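Local coordinates for protein ARF-like GTPase (Chlamydomonas reinhardtii, PDB 4M9Q) that belongs to the ARF family of small GTPases, with the P-loop nucleotide-binding fold, and holds phosphoaminophosphonic acid-guanylate ester together with a magnesium ion, at residues Leu20-Gln25 with Arg30-Thr35; Gly85-Ser90 with Ala124-Gly129; Met92-Val97 with Leu130-Cys135. All coordinates share one frame; numbering follows the deposited sequence.

Interaction 1 (Leu20-Gln25 with Arg30-Thr35); sequences LLNSIQ and RDTTPT. With MG (magnesium ion), chain E; GNP (phosphoaminophosphonic acid-guanylate ester), chain D.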
loop_
_atom_site.group_PDB
_atom_site.type_symbol
_atom_site.label_atom_id
_atom_site.label_comp_id
_atom_site.label_asym_id
_atom_site.label_seq_id
_atom_site.Cartn_x
_atom_site.Cartn_y
_atom_site.Cartn_z
ATOM N N LEU A 20 -9.098 3.538 -4.099
ATOM C CA LEU A 20 -9.160 2.673 -2.939
ATOM C C LEU A 20 -9.072 3.501 -1.665
ATOM O O LEU A 20 -9.846 3.348 -0.732
ATOM C CB LEU A 20 -8.060 1.641 -3.020
ATOM C CG LEU A 20 -8.138 0.559 -1.958
ATOM C CD1 LEU A 20 -7.657 -0.756 -2.576
ATOM C CD2 LEU A 20 -7.320 0.996 -0.751
ATOM N N LEU A 21 -8.193 4.470 -1.661
ATOM C CA LEU A 21 -8.110 5.345 -0.513
ATOM C C LEU A 21 -9.390 6.093 -0.254
ATOM O O LEU A 21 -9.838 6.134 0.874
ATOM C CB LEU A 21 -7.005 6.356 -0.700
ATOM C CG LEU A 21 -6.740 7.130 0.585
ATOM C CD1 LEU A 21 -6.637 6.113 1.739
ATOM C CD2 LEU A 21 -5.518 8.018 0.446
ATOM N N ASN A 22 -9.969 6.706 -1.283
ATOM C CA ASN A 22 -11.277 7.321 -1.169
ATOM C C ASN A 22 -12.284 6.340 -0.606
ATOM O O ASN A 22 -12.922 6.630 0.381
ATOM C CB ASN A 22 -11.792 7.886 -2.515
ATOM C CG ASN A 22 -10.950 9.059 -3.024
ATOM O OD1 ASN A 22 -10.223 9.726 -2.251
ATOM N ND2 ASN A 22 -11.007 9.300 -4.324
ATOM N N SER A 23 -12.402 5.160 -1.186
ATOM C CA SER A 23 -13.446 4.224 -0.773
ATOM C C SER A 23 -13.248 3.720 0.635
ATOM O O SER A 23 -14.197 3.368 1.312
ATOM C CB SER A 23 -13.504 3.047 -1.742
ATOM O OG SER A 23 -14.026 3.502 -2.992
ATOM N N ILE A 24 -12.003 3.668 1.076
ATOM C CA ILE A 24 -11.721 3.173 2.419
ATOM C C ILE A 24 -12.139 4.197 3.467
ATOM O O ILE A 24 -12.512 3.813 4.580
ATOM C CB ILE A 24 -10.259 2.745 2.560
ATOM C CG1 ILE A 24 -10.128 1.482 3.350
ATOM C CG2 ILE A 24 -9.425 3.802 3.203
ATOM C CD1 ILE A 24 -8.802 0.813 3.061
ATOM N N GLN A 25 -12.084 5.473 3.070
ATOM C CA GLN A 25 -12.562 6.616 3.854
ATOM C C GLN A 25 -14.066 6.913 3.637
ATOM O O GLN A 25 -14.520 8.023 3.896
ATOM C CB GLN A 25 -11.759 7.879 3.467
ATOM C CG GLN A 25 -10.558 8.226 4.336
ATOM C CD GLN A 25 -10.782 9.422 5.258
ATOM O OE1 GLN A 25 -11.463 10.409 4.899
ATOM N NE2 GLN A 25 -10.206 9.346 6.461
ATOM N N ARG A 30 -16.014 9.211 -5.858
ATOM C CA ARG A 30 -15.441 10.497 -6.220
ATOM C C ARG A 30 -14.709 10.301 -7.534
ATOM O O ARG A 30 -14.551 9.176 -8.009
ATOM C CB ARG A 30 -14.479 11.000 -5.147
ATOM C CG ARG A 30 -14.407 12.519 -5.090
ATOM C CD ARG A 30 -13.231 13.009 -4.266
ATOM N NE ARG A 30 -13.533 13.091 -2.837
ATOM C CZ ARG A 30 -14.353 13.992 -2.292
ATOM N NH1 ARG A 30 -14.991 14.896 -3.042
ATOM N NH2 ARG A 30 -14.547 13.979 -0.984
ATOM N N ASP A 31 -14.305 11.404 -8.140
ATOM C CA ASP A 31 -13.522 11.359 -9.362
ATOM C C ASP A 31 -12.065 11.490 -9.012
ATOM O O ASP A 31 -11.714 12.113 -7.997
ATOM C CB ASP A 31 -13.940 12.461 -10.328
ATOM C CG ASP A 31 -15.149 12.071 -11.143
ATOM O OD1 ASP A 31 -16.182 12.768 -11.036
ATOM O OD2 ASP A 31 -15.061 11.052 -11.869
ATOM N N THR A 32 -11.229 10.865 -9.847
ATOM C CA THR A 32 -9.799 10.806 -9.612
ATOM C C THR A 32 -9.068 11.021 -10.912
ATOM O O THR A 32 -9.486 10.536 -11.960
ATOM C CB THR A 32 -9.355 9.420 -9.114
ATOM O OG1 THR A 32 -9.638 8.450 -10.135
ATOM C CG2 THR A 32 -10.032 9.043 -7.813
ATOM N N THR A 33 -7.938 11.701 -10.821
ATOM C CA THR A 33 -7.026 11.843 -11.950
ATOM C C THR A 33 -5.746 11.199 -11.487
ATOM O O THR A 33 -5.537 11.058 -10.305
ATOM C CB THR A 33 -6.796 13.352 -12.319
ATOM O OG1 THR A 33 -6.677 14.146 -11.127
ATOM C CG2 THR A 33 -7.982 13.923 -13.138
ATOM N N PRO A 34 -4.866 10.841 -12.407
ATOM C CA PRO A 34 -3.536 10.379 -12.030
ATOM C C PRO A 34 -2.848 11.243 -10.964
ATOM O O PRO A 34 -2.850 12.453 -11.018
ATOM C CB PRO A 34 -2.775 10.451 -13.347
ATOM C CG PRO A 34 -3.825 10.159 -14.380
ATOM C CD PRO A 34 -5.025 10.906 -13.874
ATOM N N THR A 35 -2.270 10.595 -9.973
ATOM C CA THR A 35 -1.614 11.294 -8.900
ATOM C C THR A 35 -0.180 11.633 -9.314
ATOM O O THR A 35 0.651 10.752 -9.478
ATOM C CB THR A 35 -1.656 10.394 -7.676
ATOM O OG1 THR A 35 -3.022 9.982 -7.489
ATOM C CG2 THR A 35 -1.100 11.089 -6.442
HETATM MG MG MG E . -3.647 8.083 -7.636
HETATM P PG GNP D . -1.882 6.756 -10.182
HETATM O O1G GNP D . -2.471 7.952 -9.262
HETATM O O2G GNP D . -0.916 5.829 -9.365
HETATM O O3G GNP D . -1.289 7.411 -11.443
HETATM N N3B GNP D . -3.191 5.734 -10.541
HETATM P PB GNP D . -4.124 5.166 -9.251
HETATM O O1B GNP D . -4.269 6.249 -8.062
HETATM O O2B GNP D . -3.488 3.878 -8.807
HETATM O O3A GNP D . -5.496 4.856 -9.989
HETATM P PA GNP D . -6.928 5.486 -9.703
HETATM O O1A GNP D . -6.750 6.863 -10.215
HETATM O O2A GNP D . -7.279 5.186 -8.288
HETATM O "O5'" GNP D . -7.784 4.569 -10.692
HETATM C "C5'" GNP D . -7.348 4.404 -12.063
HETATM C "C4'" GNP D . -8.562 4.120 -12.986
HETATM O "O4'" GNP D . -9.119 2.871 -12.550
HETATM C "C3'" GNP D . -9.722 5.089 -12.808
HETATM O "O3'" GNP D . -10.600 5.109 -13.931
HETATM C "C2'" GNP D . -10.551 4.462 -11.740
HETATM O "O2'" GNP D . -11.900 4.824 -11.750
HETATM C "C1'" GNP D . -10.465 3.022 -12.138
HETATM N N9 GNP D . -10.771 2.046 -11.088
HETATM C C8 GNP D . -10.256 2.058 -9.860
HETATM N N7 GNP D . -10.678 0.995 -9.162
HETATM C C5 GNP D . -11.500 0.295 -9.951
HETATM C C6 GNP D . -12.294 -0.932 -9.769
HETATM O O6 GNP D . -12.300 -1.556 -8.692
HETATM N N1 GNP D . -12.989 -1.355 -10.803
HETATM C C2 GNP D . -13.006 -0.700 -12.006
HETATM N N2 GNP D . -13.768 -1.223 -12.970
HETATM N N3 GNP D . -12.306 0.438 -12.256
HETATM C C4 GNP D . -11.564 0.985 -11.235
HETATM O O HOH W 1 -5.236 8.741 -8.815
HETATM O O HOH W 2 -2.088 7.404 -6.515
#

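Interaction 2 (Gly85-Ser90 with Ala124-Gly129); sequences GRFEES and AEVVKG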
loop_
_atom_site.group_PDB
_atom_site.type_symbol
_atom_site.label_atom_id
_atom_site.label_comp_id
_atom_site.label_asym_id
_atom_site.label_seq_id
_atom_site.Cartn_x
_atom_site.Cartn_y
_atom_site.Cartn_z
ATOM N N GLY A 85 -1.312 -8.070 -18.318
ATOM C CA GLY A 85 -0.238 -7.541 -19.118
ATOM C C GLY A 85 0.778 -6.808 -18.278
ATOM O O GLY A 85 1.935 -6.711 -18.687
ATOM N N ARG A 86 0.365 -6.301 -17.100
ATOM C CA ARG A 86 1.241 -5.488 -16.299
ATOM C C ARG A 86 1.769 -6.210 -15.079
ATOM O O ARG A 86 2.497 -5.617 -14.253
ATOM C CB ARG A 86 0.516 -4.207 -15.918
ATOM C CG ARG A 86 0.204 -3.335 -17.113
ATOM C CD ARG A 86 1.013 -2.043 -17.085
ATOM N NE ARG A 86 0.231 -0.951 -16.580
ATOM C CZ ARG A 86 0.716 0.174 -16.078
ATOM N NH1 ARG A 86 2.018 0.400 -15.997
ATOM N NH2 ARG A 86 -0.142 1.085 -15.630
ATOM N N PHE A 87 1.436 -7.482 -14.953
ATOM C CA PHE A 87 1.855 -8.241 -13.775
ATOM C C PHE A 87 3.348 -8.263 -13.652
ATOM O O PHE A 87 3.869 -8.142 -12.558
ATOM C CB PHE A 87 1.324 -9.669 -13.783
ATOM C CG PHE A 87 -0.119 -9.811 -13.371
ATOM C CD1 PHE A 87 -0.917 -8.700 -13.018
ATOM C CD2 PHE A 87 -0.713 -11.063 -13.362
ATOM C CE1 PHE A 87 -2.257 -8.872 -12.661
ATOM C CE2 PHE A 87 -2.059 -11.219 -13.027
ATOM C CZ PHE A 87 -2.818 -10.115 -12.669
ATOM N N GLU A 88 4.059 -8.407 -14.757
ATOM C CA GLU A 88 5.508 -8.528 -14.659
ATOM C C GLU A 88 6.157 -7.221 -14.207
ATOM O O GLU A 88 7.089 -7.275 -13.403
ATOM C CB GLU A 88 6.136 -9.037 -15.951
ATOM C CG GLU A 88 7.551 -9.564 -15.752
ATOM C CD GLU A 88 7.578 -10.978 -15.200
ATOM O OE1 GLU A 88 6.492 -11.533 -14.960
ATOM O OE2 GLU A 88 8.676 -11.536 -15.004
ATOM N N GLU A 89 5.686 -6.056 -14.679
ATOM C CA GLU A 89 6.258 -4.813 -14.165
ATOM C C GLU A 89 5.834 -4.551 -12.716
ATOM O O GLU A 89 6.601 -3.971 -11.943
ATOM C CB GLU A 89 6.051 -3.567 -15.026
ATOM C CG GLU A 89 4.664 -3.084 -15.225
ATOM C CD GLU A 89 4.603 -1.625 -15.710
ATOM O OE1 GLU A 89 5.288 -0.717 -15.163
ATOM O OE2 GLU A 89 3.833 -1.371 -16.669
ATOM N N SER A 90 4.643 -4.997 -12.346
ATOM C CA SER A 90 4.222 -4.826 -10.970
ATOM C C SER A 90 5.115 -5.701 -10.094
ATOM O O SER A 90 5.517 -5.273 -9.022
ATOM C CB SER A 90 2.740 -5.173 -10.781
ATOM O OG SER A 90 2.226 -4.610 -9.573
ATOM N N ALA A 124 -4.884 -16.409 -6.145
ATOM C CA ALA A 124 -3.865 -17.349 -6.569
ATOM C C ALA A 124 -3.069 -16.775 -7.719
ATOM O O ALA A 124 -1.879 -16.557 -7.544
ATOM C CB ALA A 124 -4.487 -18.687 -6.927
ATOM N N GLU A 125 -3.716 -16.487 -8.860
ATOM C CA GLU A 125 -3.034 -15.910 -10.032
ATOM C C GLU A 125 -2.136 -14.738 -9.642
ATOM O O GLU A 125 -1.022 -14.639 -10.083
ATOM C CB GLU A 125 -4.035 -15.407 -11.082
ATOM C CG GLU A 125 -4.473 -16.399 -12.138
ATOM C CD GLU A 125 -5.074 -15.699 -13.365
ATOM O OE1 GLU A 125 -4.421 -14.758 -13.904
ATOM O OE2 GLU A 125 -6.191 -16.110 -13.794
ATOM N N VAL A 126 -2.631 -13.829 -8.832
ATOM C CA VAL A 126 -1.836 -12.648 -8.467
ATOM C C VAL A 126 -0.617 -13.017 -7.591
ATOM O O VAL A 126 0.440 -12.419 -7.686
ATOM C CB VAL A 126 -2.728 -11.581 -7.792
ATOM C CG1 VAL A 126 -1.920 -10.498 -7.127
ATOM C CG2 VAL A 126 -3.678 -10.975 -8.798
ATOM N N VAL A 127 -0.736 -14.039 -6.783
ATOM C CA VAL A 127 0.430 -14.570 -6.076
ATOM C C VAL A 127 1.548 -15.023 -7.012
ATOM O O VAL A 127 2.712 -14.638 -6.813
ATOM C CB VAL A 127 0.046 -15.758 -5.163
ATOM C CG1 VAL A 127 1.280 -16.578 -4.749
ATOM C CG2 VAL A 127 -0.704 -15.243 -3.945
ATOM N N LYS A 128 1.192 -15.823 -8.023
ATOM C CA LYS A 128 2.132 -16.202 -9.076
ATOM C C LYS A 128 2.649 -14.953 -9.756
ATOM O O LYS A 128 3.847 -14.769 -9.852
ATOM C CB LYS A 128 1.521 -17.159 -10.131
ATOM C CG LYS A 128 2.131 -18.555 -10.090
ATOM C CD LYS A 128 1.951 -19.370 -11.377
ATOM C CE LYS A 128 2.235 -20.865 -11.124
ATOM N NZ LYS A 128 1.978 -21.771 -12.289
ATOM N N GLY A 129 1.737 -14.100 -10.212
ATOM C CA GLY A 129 2.099 -12.967 -11.050
ATOM C C GLY A 129 3.060 -12.025 -10.354
ATOM O O GLY A 129 3.937 -11.476 -10.986
#

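Interaction 3 (Met92-Val97 with Leu130-Cys135); sequences MTMAEV and LGLATC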
loop_
_atom_site.group_PDB
_atom_site.type_symbol
_atom_site.label_atom_id
_atom_site.label_comp_id
_atom_site.label_asym_id
_atom_site.label_seq_id
_atom_site.Cartn_x
_atom_site.Cartn_y
_atom_site.Cartn_z
ATOM N N MET A 92 8.278 -6.501 -10.734
ATOM C CA MET A 92 9.605 -5.902 -10.643
ATOM C C MET A 92 9.525 -4.701 -9.711
ATOM O O MET A 92 10.459 -4.400 -8.971
ATOM C CB MET A 92 10.125 -5.465 -12.011
ATOM C CG MET A 92 10.393 -6.614 -12.978
ATOM S SD MET A 92 11.299 -6.128 -14.474
ATOM C CE MET A 92 11.048 -4.337 -14.572
ATOM N N THR A 93 8.395 -4.011 -9.741
ATOM C CA THR A 93 8.245 -2.802 -8.946
ATOM C C THR A 93 8.173 -3.142 -7.454
ATOM O O THR A 93 8.795 -2.486 -6.597
ATOM C CB THR A 93 6.994 -2.043 -9.388
ATOM O OG1 THR A 93 7.193 -1.572 -10.724
ATOM C CG2 THR A 93 6.779 -0.902 -8.548
ATOM N N MET A 94 7.437 -4.190 -7.145
ATOM C CA MET A 94 7.374 -4.649 -5.776
ATOM C C MET A 94 8.736 -5.168 -5.338
ATOM O O MET A 94 9.180 -4.879 -4.238
ATOM C CB MET A 94 6.308 -5.720 -5.588
ATOM C CG MET A 94 6.035 -5.982 -4.109
ATOM S SD MET A 94 4.479 -6.870 -3.824
ATOM C CE MET A 94 4.854 -8.264 -4.850
ATOM N N ALA A 95 9.405 -5.914 -6.202
ATOM C CA ALA A 95 10.741 -6.415 -5.872
ATOM C C ALA A 95 11.652 -5.255 -5.383
ATOM O O ALA A 95 12.270 -5.345 -4.332
ATOM C CB ALA A 95 11.364 -7.139 -7.069
ATOM N N GLU A 96 11.706 -4.174 -6.156
ATOM C CA GLU A 96 12.478 -3.014 -5.790
ATOM C C GLU A 96 12.146 -2.504 -4.376
ATOM O O GLU A 96 13.048 -2.135 -3.609
ATOM C CB GLU A 96 12.244 -1.883 -6.785
ATOM C CG GLU A 96 13.311 -1.740 -7.867
ATOM C CD GLU A 96 13.834 -0.309 -7.970
ATOM O OE1 GLU A 96 13.042 0.653 -7.716
ATOM O OE2 GLU A 96 15.052 -0.157 -8.295
ATOM N N VAL A 97 10.859 -2.462 -4.045
ATOM C CA VAL A 97 10.439 -2.020 -2.744
ATOM C C VAL A 97 10.960 -2.997 -1.706
ATOM O O VAL A 97 11.563 -2.616 -0.719
ATOM C CB VAL A 97 8.894 -1.931 -2.656
ATOM C CG1 VAL A 97 8.454 -1.783 -1.214
ATOM C CG2 VAL A 97 8.372 -0.774 -3.503
ATOM N N LEU A 130 2.896 -11.831 -9.045
ATOM C CA LEU A 130 3.792 -10.930 -8.299
ATOM C C LEU A 130 4.986 -11.662 -7.720
ATOM O O LEU A 130 5.837 -11.043 -7.043
ATOM C CB LEU A 130 3.067 -10.175 -7.199
ATOM C CG LEU A 130 2.101 -9.100 -7.653
ATOM C CD1 LEU A 130 1.531 -8.443 -6.410
ATOM C CD2 LEU A 130 2.765 -8.067 -8.523
ATOM N N GLY A 131 5.083 -12.955 -8.023
ATOM C CA GLY A 131 6.264 -13.747 -7.625
ATOM C C GLY A 131 6.472 -13.707 -6.119
ATOM O O GLY A 131 7.576 -13.467 -5.624
ATOM N N LEU A 132 5.374 -13.933 -5.411
ATOM C CA LEU A 132 5.319 -13.778 -3.983
ATOM C C LEU A 132 5.699 -15.076 -3.310
ATOM O O LEU A 132 5.937 -15.114 -2.107
ATOM C CB LEU A 132 3.908 -13.334 -3.528
ATOM C CG LEU A 132 3.390 -11.930 -3.909
ATOM C CD1 LEU A 132 1.941 -11.809 -3.456
ATOM C CD2 LEU A 132 4.215 -10.797 -3.326
ATOM N N ALA A 133 5.764 -16.149 -4.075
ATOM C CA ALA A 133 6.262 -17.402 -3.525
ATOM C C ALA A 133 7.619 -17.186 -2.785
ATOM O O ALA A 133 7.937 -17.902 -1.816
ATOM C CB ALA A 133 6.385 -18.434 -4.634
ATOM N N THR A 134 8.400 -16.187 -3.227
ATOM C CA THR A 134 9.770 -15.988 -2.716
ATOM C C THR A 134 9.881 -14.782 -1.813
ATOM O O THR A 134 10.924 -14.556 -1.208
ATOM C CB THR A 134 10.798 -15.820 -3.852
ATOM O OG1 THR A 134 10.514 -14.624 -4.567
ATOM C CG2 THR A 134 10.742 -16.977 -4.802
ATOM N N CYS A 135 8.810 -14.008 -1.716
ATOM C CA CYS A 135 8.764 -12.855 -0.810
ATOM C C CYS A 135 8.846 -13.313 0.646
ATOM O O CYS A 135 8.174 -14.280 1.025
ATOM C CB CYS A 135 7.447 -12.146 -1.040
ATOM S SG CYS A 135 7.205 -10.651 -0.037
#

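Interaction 1 (Leu20-Gln25 with Arg30-Thr35)
The loop after helix 17-24, which probably corresponds to the first switch region of small GTPases, meets the helix where T32 and R30 come up against the side chain of N22. With CG anti to its carbonyl carbon (chi1 -66°), N22 sends its amide out from the helix toward the loop, and ND2 is the atom that does the touching. It stops 3.6 Å from CG2 of T32, the two side chains sliding past each other in opposite directions, and reaches CB of R30 at 4.0 Å. Both are van der Waals contacts at the surface. The R30 guanidinium, poorly ordered, turns elsewhere, its NE forming a salt bridge with E27.

T32 works in two directions. Its methyl faces N22, while OG1, lodged between the backbone N and the carbonyl carbon (chi1 63°), turns to the nucleotide and comes within 3.3 Å of GNP O1A, a weak, undecided bond. Water 1 gives firmer support nearby, donating to GNP O1A and, at 2.8 Å, to the carbonyl O of T33.

Further along the loop, T35 holds the site in two ways. Its backbone N donates to GNP O1G of the terminal phosphate over 2.7 Å at an N-H...acceptor angle of 157°, and its OG1 binds the magnesium ion at 2.0 Å. GNP O1G and O1B, two waters and OG1 of T18 complete six ligands, so the metal and O1G together tie the loop to the nucleotide. Helix 17-24, which begins with the P-loop lysine, borders the loop that reaches the outermost phosphate. Magnesium held by one threonine of the P-loop region and one of the first switch is the arrangement characteristic of small GTPases with a triphosphate-like nucleotide bound.

Interaction 2 (Gly85-Ser90 with Ala124-Gly129)
F87 leans across from the start of helix 87-99 against the end of helix 123-129, and its side chain can be followed atom by atom. CB already lies 4.4 Å from CA of G129. Beyond it, chi1 of -79° puts CG anti to the carbonyl carbon, and a chi2 near 1° lays the ring almost in the plane of the CA, CB and CG atoms, which brings CD1 round toward CA and points CD2 toward G129. CD2 meets CA of G129 at 4.1 Å, approached obliquely. This glycine has no side chain to hold the ring off, so the two backbones come close: the F87 and G129 CA atoms are 5.5 Å apart.

Further out, CE2 faces the carboxylate of E125, whose OE1 stands near the ring plane at the edge, 4.3 Å away. At the tip, CZ touches the CG2 methyl of V126 at 4.1 Å; the two side chains cross at about a right angle and the methyl, too, comes in obliquely. The contact is van der Waals throughout, with one acidic oxygen at the ring's margin.

Away from the ring, R86 and E89 pair within the first turn. R86 NH1 donates to E89 OE2 over 2.6 Å, nearly straight, with the oxygen in the guanidinium plane but the donor well above the carboxylate plane; R86 also bridges to D13, and E89 to R62.

F87 also rests on V79 of strand 74-80, and S90 OG is hydrogen-bonded to Y77 OH of the same strand, so the ring sits where the two helices meet above the parallel part of the sheet.

Interaction 3 (Met92-Val97 with Leu130-Cys135)
M94 runs out almost fully extended from helix 87-99, with CG anti to the backbone N (chi1 -168°) and chi2 at 163°, before chi3 of 56° bends the terminal methyl over toward L130 and L132. That methyl, CE, makes the contact. It is 3.5 Å from CB of L130 and 3.7 Å from its CD1, so it lies against both carbons, the two side chains crossing at about a right angle. L132 comes in from the next residue but one: its CG is 4.1 Å from CE. CE and CD2 of L132 are modelled closer together than carbons can sit, so the detail of this approach is doubtful.

The two leucines are set on either side of G131, where helix 123-129 ends in a Schellman motif. The glycine takes positive phi, and the amide of L132 probably turns back to the carbonyl of V127, in the last turn. The chain then heads for strand 139-143, completing the second half of a beta-alpha-beta crossover of the P-loop fold. A further backbone bond, from C135 N to the O of L132 at 3.1 Å, tightens the turn that follows.

Under this apolar cluster lies the sheet: M94 touches Y77 of strand 74-80, L130 packs on V79 and I110, and L132 also reaches I110 of strand 108-113.

Interactions 2 and 3 are neighbours, their centres 9 Å apart: both join helix 87-99 to helix 123-129 or the loop that leaves it, and they meet directly where S90 OG lies 3.7 Å from L130 CD2. Interaction 3 is buried and wholly apolar. Interaction 2 is only partly buried, and an acidic side chain edges its ring. Interaction 1 stands apart, 23 Å and 25 Å centre to centre from the other two. It is a thin surface contact between helix and loop, and its strong bonds run to the magnesium ion and nucleotide, whereas the other two rely on van der Waals packing beside the sheet.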